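Local coordinates for 2,3-dihydroxybenzoate-AMP ligase (Bacillus subtilis, PDB 1MDB), which belongs to the ANL superfamily of AMP-binding enzymes and binds adenosine monophosphate and 2,3-dihydroxybenzoic acid, at residues L70-K75 / F96-L101. Sequence-based numbering, arbitrary orientation.
Sequences LGIQQK and FRLGAL. With SO4 (sulfate ion), chain B.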
loop_
_atom_site.group_PDB
_atom_site.type_symbol
_atom_site.label_atom_id
_atom_site.label_comp_id
_atom_site.label_asym_id
_atom_site.label_seq_id
_atom_site.Cartn_x
_atom_site.Cartn_y
_atom_site.Cartn_z
ATOM N N LEU A 70 -24.383 -4.481 19.254
ATOM C CA LEU A 70 -23.634 -3.434 19.936
ATOM C C LEU A 70 -24.235 -2.069 19.600
ATOM O O LEU A 70 -24.113 -1.118 20.373
ATOM C CB LEU A 70 -22.166 -3.477 19.505
ATOM C CG LEU A 70 -21.165 -2.626 20.284
ATOM C CD1 LEU A 70 -21.239 -2.971 21.770
ATOM C CD2 LEU A 70 -19.763 -2.892 19.745
ATOM N N GLY A 71 -24.885 -1.975 18.444
ATOM C CA GLY A 71 -25.492 -0.717 18.049
ATOM C C GLY A 71 -24.855 -0.100 16.820
ATOM O O GLY A 71 -25.177 1.029 16.452
ATOM N N ILE A 72 -23.935 -0.824 16.189
ATOM C CA ILE A 72 -23.283 -0.317 14.987
ATOM C C ILE A 72 -24.261 -0.502 13.842
ATOM O O ILE A 72 -24.800 -1.587 13.662
ATOM C CB ILE A 72 -21.980 -1.084 14.680
ATOM C CG1 ILE A 72 -20.925 -0.744 15.739
ATOM C CG2 ILE A 72 -21.474 -0.717 13.284
ATOM C CD1 ILE A 72 -19.635 -1.481 15.568
ATOM N N GLN A 73 -24.493 0.553 13.071
ATOM C CA GLN A 73 -25.448 0.472 11.973
ATOM C C GLN A 73 -24.850 0.626 10.580
ATOM O O GLN A 73 -23.686 0.998 10.416
ATOM C CB GLN A 73 -26.524 1.539 12.157
ATOM C CG GLN A 73 -27.145 1.584 13.541
ATOM C CD GLN A 73 -28.092 2.758 13.682
ATOM O OE1 GLN A 73 -28.999 2.931 12.865
ATOM N NE2 GLN A 73 -27.888 3.572 14.709
ATOM N N GLN A 74 -25.675 0.340 9.579
ATOM C CA GLN A 74 -25.270 0.457 8.190
ATOM C C GLN A 74 -24.823 1.899 7.921
ATOM O O GLN A 74 -25.450 2.849 8.384
ATOM C CB GLN A 74 -26.447 0.059 7.281
ATOM C CG GLN A 74 -26.137 0.076 5.790
ATOM C CD GLN A 74 -27.144 -0.731 4.982
ATOM O OE1 GLN A 74 -28.358 -0.589 5.154
ATOM N NE2 GLN A 74 -26.644 -1.582 4.091
ATOM N N LYS A 75 -23.734 2.038 7.173
ATOM C CA LYS A 75 -23.130 3.330 6.831
ATOM C C LYS A 75 -22.213 3.861 7.942
ATOM O O LYS A 75 -21.468 4.819 7.733
ATOM C CB LYS A 75 -24.194 4.387 6.492
ATOM C CG LYS A 75 -24.877 4.195 5.143
ATOM C CD LYS A 75 -25.543 5.489 4.663
ATOM C CE LYS A 75 -26.578 5.997 5.657
ATOM N NZ LYS A 75 -27.102 7.347 5.295
ATOM N N PHE A 96 -18.514 -5.630 6.561
ATOM C CA PHE A 96 -18.992 -5.664 5.186
ATOM C C PHE A 96 -20.435 -6.175 5.104
ATOM O O PHE A 96 -21.234 -5.647 4.325
ATOM C CB PHE A 96 -18.071 -6.556 4.339
ATOM C CG PHE A 96 -16.755 -5.914 3.973
ATOM C CD1 PHE A 96 -15.678 -6.697 3.572
ATOM C CD2 PHE A 96 -16.602 -4.533 3.990
ATOM C CE1 PHE A 96 -14.469 -6.110 3.190
ATOM C CE2 PHE A 96 -15.389 -3.940 3.610
ATOM C CZ PHE A 96 -14.330 -4.731 3.210
ATOM N N ARG A 97 -20.778 -7.184 5.909
ATOM C CA ARG A 97 -22.139 -7.739 5.885
ATOM C C ARG A 97 -23.173 -6.882 6.609
ATOM O O ARG A 97 -24.376 -7.013 6.372
ATOM C CB ARG A 97 -22.156 -9.162 6.457
ATOM C CG ARG A 97 -21.256 -10.129 5.690
ATOM C CD ARG A 97 -21.938 -11.441 5.369
ATOM N NE ARG A 97 -21.197 -12.561 5.923
ATOM C CZ ARG A 97 -20.707 -13.578 5.225
ATOM N NH1 ARG A 97 -20.870 -13.647 3.915
ATOM N NH2 ARG A 97 -20.043 -14.529 5.852
ATOM N N LEU A 98 -22.705 -6.008 7.491
ATOM C CA LEU A 98 -23.587 -5.115 8.237
ATOM C C LEU A 98 -23.713 -3.804 7.478
ATOM O O LEU A 98 -24.499 -2.935 7.844
ATOM C CB LEU A 98 -22.999 -4.844 9.627
ATOM C CG LEU A 98 -23.714 -3.858 10.560
ATOM C CD1 LEU A 98 -25.182 -4.248 10.725
ATOM C CD2 LEU A 98 -23.011 -3.850 11.911
ATOM N N GLY A 99 -22.933 -3.663 6.413
ATOM C CA GLY A 99 -22.967 -2.433 5.645
ATOM C C GLY A 99 -22.208 -1.314 6.351
ATOM O O GLY A 99 -22.361 -0.134 6.013
ATOM N N ALA A 100 -21.404 -1.681 7.346
ATOM C CA ALA A 100 -20.606 -0.709 8.081
ATOM C C ALA A 100 -19.281 -0.527 7.341
ATOM O O ALA A 100 -18.779 -1.453 6.696
ATOM C CB ALA A 100 -20.363 -1.187 9.500
ATOM N N LEU A 101 -18.709 0.664 7.456
ATOM C CA LEU A 101 -17.480 0.997 6.755
ATOM C C LEU A 101 -16.174 1.008 7.539
ATOM O O LEU A 101 -15.955 1.851 8.414
ATOM C CB LEU A 101 -17.635 2.360 6.076
ATOM C CG LEU A 101 -18.430 2.475 4.766
ATOM C CD1 LEU A 101 -19.783 1.808 4.901
ATOM C CD2 LEU A 101 -18.583 3.950 4.407
HETATM S S SO4 B . -24.046 9.561 6.277
HETATM O O1 SO4 B . -22.732 10.086 6.702
HETATM O O2 SO4 B . -24.028 9.268 4.829
HETATM O O3 SO4 B . -24.344 8.325 7.027
HETATM O O4 SO4 B . -25.090 10.565 6.572
#
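Lys75 N donates a nearly straight hydrogen bond (171° at the hydrogen) to Gly99 O, 2.8 Å away, approaching from above the carbonyl plane. This bond ties the connection that follows one helix to the turn that ends the next. Beside it, Gln74 CA lies 3.5 Å from Leu98 O in a CA-H...O contact. Gln74 carries its CG anti to the backbone N (chi1 -177°), which lays the aliphatic part of the chain alongside the carbonyls of Leu98 and Gly99 and brings NE2 to 4.1 Å from Gly99 CA; NE2 donates a hydrogen bond to Glu178 O.

On the buried side, Leu98 CD2 sits 3.8 Å from Ile72 CG2 and also touches Ile72 O, the two side chains crossing at about a right angle. The same CG2, anti to the backbone N of Ile72, meets Ala100 CB at 4.0 Å. Lys75, by contrast, extends to the exterior, where NZ makes a weak bond to O3 of a sulfate ion, probably from the crystallisation liquor.

Glycines with positive phi, in Schellman motifs, end both helices: Gly71 closes 53-70 and Gly99 closes 86-98. Phe67 and Gln68 of helix 53-70 also pack on Leu98, while Leu101 pairs through its backbone with Asp76 and Val78. In this beta-alpha-beta crossover, the contact joins the loop entering strand 77-80 to the turn leading from helix 86-98 into parallel strand 101-104.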